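Local atomic coordinates of Old Yellow Enzyme (PDB entry 6AGZ), a protein that probably catalyses the flavin-dependent asymmetric reduction of enone compounds, using a flavin mononucleotide bound to a TIM barrel. Residues P73-Y78 / E162-D167; G81-I84 / R88-E91; E98-H101 / H106-M109; N174-A179 / E229-D234. All coordinates share one frame; numbering follows the deposited sequence.

Interaction 1: P73-Y78 / E162-D167; sequences PQFGLY and EQTKKD
F75 and T164 mark the closest backbone approach, their CA atoms 8.1 Å apart, so the two main chains stay well separated and a single aromatic ring bridges the gap. Residues 73-75 form a short 3-10 segment in the loop that follows barrel strand 63-70, with G76 N bonded to P73 O at 3.2 Å; a cis peptide then joins G76 to L77. Residues 162-167 belong to the long helix 158-179, one of the helices outside the barrel. With CG anti to the carbonyl carbon (chi1 -79°), F75 sends its ring across to this helix, and CE1 and CZ do the touching. In the plane of the ring, at its edge, F75 CZ lies 3.6 Å from the main-chain atom T164 O. The methylene of D167 comes in obliquely, with D167 CB 3.5 Å from F75 CE1, and the carboxylate is turned 57° from the ring. A looser apolar touch comes from T164 CG2, 4.2 Å from F75 CZ, while T164 OG1 bonds to Q160 O one turn earlier. D167 is gripped within its own helix: Q163 NE2 donates to D167 OD1 at 2.9 Å, from above the carboxylate plane. Y168, the next helix residue, also meets the F75 ring. No hydrogen bond crosses between the segments, but the slightly positive edge of the phenyl ring faces a carbonyl oxygen, which is probably favourable, and the acid presents its methylene to the aromatic ring while Q163 serves one of its oxygens.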
# COMPACT_ATOMS: atom_id res chain seq x y z
N PRO A 73 -8.16 -26.74 21.63
CA PRO A 73 -8.62 -26.08 22.86
C PRO A 73 -7.87 -24.79 23.18
O PRO A 73 -8.49 -23.82 23.63
CB PRO A 73 -8.38 -27.15 23.93
CG PRO A 73 -8.57 -28.43 23.21
CD PRO A 73 -8.01 -28.20 21.82
N GLN A 74 -6.56 -24.75 22.94
CA GLN A 74 -5.80 -23.53 23.19
C GLN A 74 -6.18 -22.41 22.23
O GLN A 74 -5.94 -21.23 22.54
CB GLN A 74 -4.30 -23.82 23.10
CG GLN A 74 -3.39 -22.67 23.53
CD GLN A 74 -3.58 -22.30 24.99
OE1 GLN A 74 -3.20 -23.05 25.89
NE2 GLN A 74 -4.16 -21.13 25.23
N PHE A 75 -6.77 -22.74 21.07
CA PHE A 75 -7.20 -21.72 20.13
C PHE A 75 -8.42 -20.94 20.62
O PHE A 75 -8.72 -19.89 20.05
CB PHE A 75 -7.51 -22.34 18.76
CG PHE A 75 -6.29 -22.63 17.93
CD1 PHE A 75 -5.07 -22.93 18.52
CD2 PHE A 75 -6.37 -22.61 16.54
CE1 PHE A 75 -3.95 -23.19 17.74
CE2 PHE A 75 -5.26 -22.87 15.77
CZ PHE A 75 -4.05 -23.16 16.36
N GLY A 76 -9.12 -21.43 21.64
CA GLY A 76 -10.31 -20.77 22.13
C GLY A 76 -10.05 -19.88 23.34
O GLY A 76 -8.94 -19.37 23.50
N LEU A 77 -11.07 -19.68 24.18
CA LEU A 77 -12.38 -20.31 24.00
C LEU A 77 -13.53 -19.33 24.22
O LEU A 77 -13.41 -18.37 24.98
CB LEU A 77 -12.54 -21.49 24.96
CG LEU A 77 -11.72 -22.77 24.77
CD1 LEU A 77 -11.78 -23.61 26.03
CD2 LEU A 77 -12.22 -23.56 23.58
N TYR A 78 -14.64 -19.59 23.54
CA TYR A 78 -15.93 -19.00 23.86
C TYR A 78 -16.93 -20.12 24.10
O TYR A 78 -16.84 -21.19 23.47
CB TYR A 78 -16.44 -18.09 22.73
CG TYR A 78 -15.63 -16.83 22.52
CD1 TYR A 78 -15.13 -16.11 23.59
CD2 TYR A 78 -15.38 -16.35 21.23
CE1 TYR A 78 -14.39 -14.95 23.40
CE2 TYR A 78 -14.64 -15.20 21.03
CZ TYR A 78 -14.15 -14.51 22.11
OH TYR A 78 -13.42 -13.36 21.91
N GLU A 162 5.45 -22.61 18.17
CA GLU A 162 5.61 -23.86 17.43
C GLU A 162 4.37 -24.73 17.56
O GLU A 162 3.86 -25.27 16.57
CB GLU A 162 6.85 -24.61 17.94
CG GLU A 162 8.16 -23.93 17.61
CD GLU A 162 8.50 -24.01 16.13
OE1 GLU A 162 8.50 -25.13 15.58
OE2 GLU A 162 8.75 -22.95 15.52
N GLN A 163 3.86 -24.87 18.79
CA GLN A 163 2.66 -25.67 19.01
C GLN A 163 1.46 -25.06 18.31
O GLN A 163 0.58 -25.79 17.84
CB GLN A 163 2.39 -25.81 20.51
CG GLN A 163 1.32 -26.83 20.84
CD GLN A 163 1.68 -28.22 20.36
OE1 GLN A 163 2.77 -28.72 20.63
NE2 GLN A 163 0.76 -28.86 19.64
N THR A 164 1.40 -23.73 18.23
CA THR A 164 0.33 -23.09 17.47
C THR A 164 0.39 -23.49 16.01
O THR A 164 -0.64 -23.84 15.40
CB THR A 164 0.42 -21.57 17.62
OG1 THR A 164 0.16 -21.20 18.98
CG2 THR A 164 -0.59 -20.88 16.71
N LYS A 165 1.58 -23.46 15.42
CA LYS A 165 1.74 -23.88 14.02
C LYS A 165 1.29 -25.32 13.83
O LYS A 165 0.49 -25.62 12.93
CB LYS A 165 3.19 -23.69 13.59
CG LYS A 165 3.73 -22.29 13.84
CD LYS A 165 5.24 -22.30 14.03
CE LYS A 165 5.96 -22.03 12.72
NZ LYS A 165 7.44 -22.10 12.88
N LYS A 166 1.80 -26.23 14.67
CA LYS A 166 1.41 -27.64 14.55
C LYS A 166 -0.09 -27.82 14.70
O LYS A 166 -0.70 -28.64 14.00
CB LYS A 166 2.17 -28.47 15.59
CG LYS A 166 3.68 -28.42 15.45
CD LYS A 166 4.37 -29.30 16.48
CE LYS A 166 5.88 -29.17 16.37
NZ LYS A 166 6.57 -29.79 17.54
N ASP A 167 -0.72 -27.06 15.60
CA ASP A 167 -2.16 -27.15 15.78
C ASP A 167 -2.91 -26.68 14.54
O ASP A 167 -3.92 -27.27 14.16
CB ASP A 167 -2.60 -26.34 17.00
CG ASP A 167 -2.14 -26.97 18.31
OD1 ASP A 167 -1.72 -28.14 18.30
OD2 ASP A 167 -2.21 -26.28 19.35

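Interaction 2: G81-I84 / R88-E91; sequences GPMI and RQVE
M83 reaches out with CG anti to the backbone N (chi1 -163°), while Q89 turns CG anti to the carbonyl carbon (chi1 -60°) and runs extended beyond it; together these torsions lay the Q89 amide obliquely across the M83 chain. Q89 OE1 sits 3.3 Å from M83 CG and equally near its CB, and Q89 NE2 approaches the sulfur, 3.6 Å from M83 SD. Nearer the backbone, M83 O lies 3.2 Å from Q89 CB. One residue on, V90 CG2 packs 3.5 Å from I84 O and 4.2 Å from I84 CG1. The same I84 O accepts a hydrogen bond from N174 ND2 of helix 158-179, whereas W93 NE1 bonds only weakly to M83 O. The contact lies where the loop after strand 63-70 runs into helix 87-102. Buried Q89 OE1 takes two backbone hydrogen bonds, from Y85 N and T86 N, and so fastens the linker to the first turn of the helix. One amide oxygen thus does two things: it satisfies peptide N-H groups just ahead of the helix and packs against the CB and CG of M83, so this polar atom is provided for inside a largely apolar contact.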
# COMPACT_ATOMS: atom_id res chain seq x y z
N GLY A 81 -18.76 -22.39 21.29
CA GLY A 81 -18.09 -22.19 20.03
C GLY A 81 -17.81 -23.50 19.33
O GLY A 81 -18.03 -24.59 19.87
N PRO A 82 -17.33 -23.40 18.09
CA PRO A 82 -17.04 -24.61 17.31
C PRO A 82 -15.58 -25.05 17.45
O PRO A 82 -14.69 -24.28 17.81
CB PRO A 82 -17.33 -24.17 15.87
CG PRO A 82 -17.58 -22.65 15.93
CD PRO A 82 -17.17 -22.19 17.29
N MET A 83 -15.36 -26.33 17.14
CA MET A 83 -14.02 -26.91 17.20
C MET A 83 -13.94 -28.08 16.23
O MET A 83 -14.94 -28.76 15.97
CB MET A 83 -13.67 -27.35 18.63
CG MET A 83 -12.18 -27.57 18.85
SD MET A 83 -11.77 -28.04 20.54
CE MET A 83 -12.14 -26.53 21.42
N ILE A 84 -12.74 -28.29 15.69
CA ILE A 84 -12.49 -29.35 14.71
C ILE A 84 -11.39 -30.26 15.25
O ILE A 84 -10.57 -30.81 14.50
CB ILE A 84 -12.13 -28.73 13.34
CG1 ILE A 84 -12.12 -29.79 12.22
CG2 ILE A 84 -10.83 -27.93 13.41
CD1 ILE A 84 -13.48 -30.11 11.66
N ARG A 88 -15.23 -36.71 17.74
CA ARG A 88 -16.65 -36.39 17.65
C ARG A 88 -16.88 -35.12 16.84
O ARG A 88 -17.75 -35.08 15.96
CB ARG A 88 -17.25 -36.25 19.06
CG ARG A 88 -17.34 -37.55 19.83
CD ARG A 88 -17.88 -37.35 21.24
NE ARG A 88 -19.20 -36.72 21.26
CZ ARG A 88 -19.47 -35.55 21.83
NH1 ARG A 88 -18.51 -34.89 22.46
NH2 ARG A 88 -20.70 -35.05 21.79
N GLN A 89 -16.10 -34.07 17.13
CA GLN A 89 -16.24 -32.81 16.40
C GLN A 89 -16.01 -33.00 14.91
O GLN A 89 -16.76 -32.48 14.08
CB GLN A 89 -15.29 -31.77 16.99
CG GLN A 89 -15.51 -31.47 18.46
CD GLN A 89 -14.29 -30.84 19.13
OE1 GLN A 89 -13.26 -30.64 18.49
NE2 GLN A 89 -14.42 -30.54 20.42
N VAL A 90 -14.98 -33.78 14.55
CA VAL A 90 -14.68 -34.02 13.14
C VAL A 90 -15.79 -34.82 12.48
O VAL A 90 -16.12 -34.61 11.30
CB VAL A 90 -13.31 -34.71 13.00
CG1 VAL A 90 -13.04 -35.09 11.55
CG2 VAL A 90 -12.21 -33.80 13.52
N GLU A 91 -16.40 -35.76 13.22
CA GLU A 91 -17.54 -36.50 12.69
C GLU A 91 -18.70 -35.57 12.38
O GLU A 91 -19.27 -35.60 11.28
CB GLU A 91 -17.97 -37.59 13.67
CG GLU A 91 -16.91 -38.63 13.99
CD GLU A 91 -17.27 -39.48 15.20
OE1 GLU A 91 -18.34 -40.13 15.17
OE2 GLU A 91 -16.50 -39.48 16.18

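Interaction 3: E98-H101 / H106-M109; sequences EEVH and HISM
I107 meets V100 from its first carbon onward: I107 CB lies 3.9 Å from V100 CG1. The branch I107 CG2, which stands between the backbone N and the carbonyl carbon, touches the same methyl at 4.2 Å. The longer branch runs with CG1 anti to the backbone N (chi1 -173°) and stays extended, which delivers the tip I107 CD1 to the other valine methyl, 4.1 Å from V100 CG2. The two side chains thus meet at about a right angle, with each valine methyl serving a different part of the isoleucine. V100 CG1 also approaches the strand backbone, 4.1 Å from H106 N. Beside this apolar patch, the H101 ring turns its edge to the start of the strand, H101 CD2 being 4.0 Å from H106 CA. D182 couples the two segments indirectly: its OD2 is hydrogen-bonded both to H101 NE2 and to I107 N. The carboxylate so fixes the rotation of the imidazole and would probably favour its protonated form. The contact closes the second half of a beta-alpha-beta crossover of the TIM barrel, in which strand 63-70 leads through helix 87-102 into strand 106-112. I107 faces outward from the barrel wall, also resting on T66 and on F181, whereas S108 turns inward and bonds to Y281 OH. On the helix side, V100 also touches Y53 and A57, so helix 87-102 packs here against both helix 47-57 and strand 106-112, the latter lying between strands 63-70 and 183-187.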
# COMPACT_ATOMS: atom_id res chain seq x y z
N GLU A 98 -21.01 -33.21 4.26
CA GLU A 98 -21.67 -34.15 3.35
C GLU A 98 -23.06 -33.66 2.97
O GLU A 98 -23.48 -33.82 1.81
CB GLU A 98 -21.75 -35.54 4.00
CG GLU A 98 -20.40 -36.22 4.13
CD GLU A 98 -20.48 -37.53 4.88
OE1 GLU A 98 -21.55 -37.82 5.46
OE2 GLU A 98 -19.47 -38.27 4.91
N GLU A 99 -23.78 -33.05 3.91
CA GLU A 99 -25.09 -32.51 3.57
C GLU A 99 -24.97 -31.30 2.65
O GLU A 99 -25.74 -31.15 1.69
CB GLU A 99 -25.87 -32.14 4.83
CG GLU A 99 -27.15 -31.35 4.58
CD GLU A 99 -28.25 -32.18 3.92
OE1 GLU A 99 -28.06 -33.40 3.75
OE2 GLU A 99 -29.30 -31.60 3.59
N VAL A 100 -24.00 -30.41 2.92
CA VAL A 100 -23.81 -29.24 2.06
C VAL A 100 -23.49 -29.67 0.63
O VAL A 100 -24.00 -29.09 -0.33
CB VAL A 100 -22.71 -28.33 2.65
CG1 VAL A 100 -22.25 -27.31 1.61
CG2 VAL A 100 -23.21 -27.63 3.90
N HIS A 101 -22.64 -30.69 0.47
CA HIS A 101 -22.29 -31.15 -0.86
C HIS A 101 -23.45 -31.88 -1.53
O HIS A 101 -23.64 -31.78 -2.74
CB HIS A 101 -21.06 -32.05 -0.80
CG HIS A 101 -19.78 -31.31 -0.57
ND1 HIS A 101 -18.67 -31.89 0.01
CD2 HIS A 101 -19.42 -30.04 -0.86
CE1 HIS A 101 -17.69 -31.01 0.08
NE2 HIS A 101 -18.12 -29.87 -0.44
N HIS A 106 -20.79 -25.82 -1.93
CA HIS A 106 -19.43 -26.07 -1.48
C HIS A 106 -19.18 -25.25 -0.22
O HIS A 106 -19.83 -24.23 0.02
CB HIS A 106 -18.41 -25.71 -2.58
CG HIS A 106 -18.84 -26.14 -3.95
ND1 HIS A 106 -18.40 -27.31 -4.53
CD2 HIS A 106 -19.67 -25.57 -4.84
CE1 HIS A 106 -18.94 -27.44 -5.73
NE2 HIS A 106 -19.72 -26.39 -5.94
N ILE A 107 -18.22 -25.70 0.59
CA ILE A 107 -18.04 -25.14 1.92
C ILE A 107 -16.56 -25.07 2.27
O ILE A 107 -15.79 -25.99 1.97
CB ILE A 107 -18.83 -25.94 2.98
CG1 ILE A 107 -18.77 -25.25 4.34
CG2 ILE A 107 -18.34 -27.38 3.06
CD1 ILE A 107 -19.79 -25.78 5.33
N SER A 108 -16.16 -23.97 2.90
CA SER A 108 -14.84 -23.78 3.46
C SER A 108 -14.98 -23.55 4.96
O SER A 108 -15.95 -22.96 5.42
CB SER A 108 -14.12 -22.58 2.82
OG SER A 108 -12.97 -22.21 3.56
N MET A 109 -14.01 -24.04 5.73
CA MET A 109 -13.99 -23.85 7.17
C MET A 109 -12.95 -22.79 7.53
O MET A 109 -11.78 -22.91 7.15
CB MET A 109 -13.69 -25.15 7.91
CG MET A 109 -13.29 -24.92 9.37
SD MET A 109 -13.20 -26.40 10.39
CE MET A 109 -14.93 -26.68 10.75

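Interaction 4: N174-A179 / E229-D234; sequences NAIQKA and EAVGAD
A230, near the end of helix 218-231, meets Q177 through its carbonyl: Q177 NE2 points its way but stops 3.7 Å from A230 O, and no hydrogen bond forms. The other end of that amide is engaged, Q177 OE1 accepting from K173 NZ one turn back in its own helix. V231 follows and carries most of the contact. With CG1 anti to its carbonyl carbon (chi1 -59°), it directs that methyl at the neighbouring helix, where V231 CG1 lies 3.9 Å from I176 CB and as close to I176 CG1. V231 CB packs 4.1 Å from I176 CG2, so the isoleucine straddles the valine with both branches and the two side chains cross at about a right angle. The extended Q177 chain borders this pair, Q177 NE2 reaching 4.2 Å from V231 CG1. Here two neighbouring outer helices of the TIM barrel touch near their C-terminal ends, helix 158-179 leading to strand 183-187 and helix 218-231 to strand 236-240. The former widens at this place into a pi-type turn, in which A179 N bonds to N174 O at 2.8 Å. After V231 the second helix stops: G232 takes a positive phi of 95°, a backbone shape in which a CB would press on the preceding carbonyl oxygen, and the chain swings away from helix 158-179. A233 opens a 3-10 segment and touches K277. D234 continues it, its OD2 forming a salt bridge with K22 NZ, while the next residue, H235, packs on I176 from the loop before strand 236-240.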
# COMPACT_ATOMS: atom_id res chain seq x y z
N ASN A 174 -7.57 -32.15 9.54
CA ASN A 174 -8.88 -32.65 9.96
C ASN A 174 -9.99 -32.08 9.08
O ASN A 174 -10.91 -32.80 8.68
CB ASN A 174 -9.14 -32.30 11.43
CG ASN A 174 -8.28 -33.10 12.38
OD1 ASN A 174 -7.69 -34.11 12.00
ND2 ASN A 174 -8.20 -32.65 13.62
N ALA A 175 -9.93 -30.78 8.77
CA ALA A 175 -10.97 -30.15 7.98
C ALA A 175 -10.97 -30.68 6.55
O ALA A 175 -12.00 -31.16 6.04
CB ALA A 175 -10.80 -28.63 7.99
N ILE A 176 -9.82 -30.61 5.87
CA ILE A 176 -9.77 -30.94 4.45
C ILE A 176 -9.90 -32.44 4.24
O ILE A 176 -10.75 -32.91 3.47
CB ILE A 176 -8.47 -30.40 3.83
CG1 ILE A 176 -8.43 -28.87 3.91
CG2 ILE A 176 -8.33 -30.87 2.39
CD1 ILE A 176 -9.59 -28.20 3.20
N GLN A 177 -9.06 -33.23 4.91
CA GLN A 177 -8.93 -34.65 4.59
C GLN A 177 -9.96 -35.52 5.31
O GLN A 177 -10.48 -36.47 4.71
CB GLN A 177 -7.51 -35.12 4.92
CG GLN A 177 -6.45 -34.44 4.08
CD GLN A 177 -5.05 -34.58 4.66
OE1 GLN A 177 -4.87 -35.16 5.73
NE2 GLN A 177 -4.06 -34.05 3.95
N LYS A 178 -10.26 -35.23 6.57
CA LYS A 178 -11.21 -36.05 7.31
C LYS A 178 -12.65 -35.58 7.12
O LYS A 178 -13.53 -36.38 6.79
CB LYS A 178 -10.85 -36.07 8.80
CG LYS A 178 -9.52 -36.77 9.09
CD LYS A 178 -9.36 -37.06 10.57
CE LYS A 178 -8.07 -37.82 10.84
NZ LYS A 178 -7.94 -38.23 12.26
N ALA A 179 -12.91 -34.28 7.32
CA ALA A 179 -14.26 -33.76 7.19
C ALA A 179 -14.66 -33.49 5.75
O ALA A 179 -15.85 -33.48 5.44
CB ALA A 179 -14.42 -32.48 8.02
N GLU A 229 1.67 -26.77 2.57
CA GLU A 229 2.38 -28.05 2.44
C GLU A 229 1.50 -29.21 2.88
O GLU A 229 1.61 -30.32 2.34
CB GLU A 229 3.67 -28.01 3.25
CG GLU A 229 4.39 -29.35 3.35
CD GLU A 229 5.80 -29.21 3.89
OE1 GLU A 229 6.76 -29.49 3.13
OE2 GLU A 229 5.96 -28.84 5.07
N ALA A 230 0.60 -28.98 3.84
CA ALA A 230 -0.24 -30.06 4.35
C ALA A 230 -1.33 -30.44 3.36
O ALA A 230 -1.49 -31.62 3.01
CB ALA A 230 -0.84 -29.67 5.70
N VAL A 231 -2.10 -29.46 2.88
CA VAL A 231 -3.32 -29.74 2.13
C VAL A 231 -3.30 -29.16 0.72
O VAL A 231 -4.24 -29.42 -0.05
CB VAL A 231 -4.57 -29.24 2.88
CG1 VAL A 231 -4.67 -29.91 4.24
CG2 VAL A 231 -4.54 -27.73 3.02
N GLY A 232 -2.29 -28.38 0.34
CA GLY A 232 -2.27 -27.79 -0.98
C GLY A 232 -2.83 -26.38 -1.02
O GLY A 232 -3.79 -26.07 -0.31
N ALA A 233 -2.24 -25.52 -1.84
CA ALA A 233 -2.59 -24.10 -1.83
C ALA A 233 -4.04 -23.88 -2.25
O ALA A 233 -4.71 -22.98 -1.73
CB ALA A 233 -1.64 -23.32 -2.73
N ASP A 234 -4.54 -24.68 -3.20
CA ASP A 234 -5.91 -24.49 -3.67
C ASP A 234 -6.96 -24.88 -2.64
O ASP A 234 -8.15 -24.71 -2.92
CB ASP A 234 -6.13 -25.27 -4.97
CG ASP A 234 -5.38 -26.59 -4.99
OD1 ASP A 234 -5.14 -27.15 -3.91
OD2 ASP A 234 -5.04 -27.06 -6.10

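Interactions 1 and 2 are buried, interaction 3 is partly buried and interaction 4 lies at the surface. Helix 158-179 serves interactions 1 and 4, helix 87-102 interactions 2 and 3. The loop after strand 63-70 supplies both buried contacts, which join where M83 CE packs 3.7 Å from L77 CD2. M109 links the rest: its CE reaches I84 CD1 of interaction 2, and its SD meets A175 CB of interaction 4. None has a direct hydrogen bond between its segments, yet the chemistry differs: an aromatic edge on a helix backbone in 1, an amide securing a helix start in 2, and aliphatic branches in 3 and 4, flanked respectively by a carboxylate-held histidine and a glutamine.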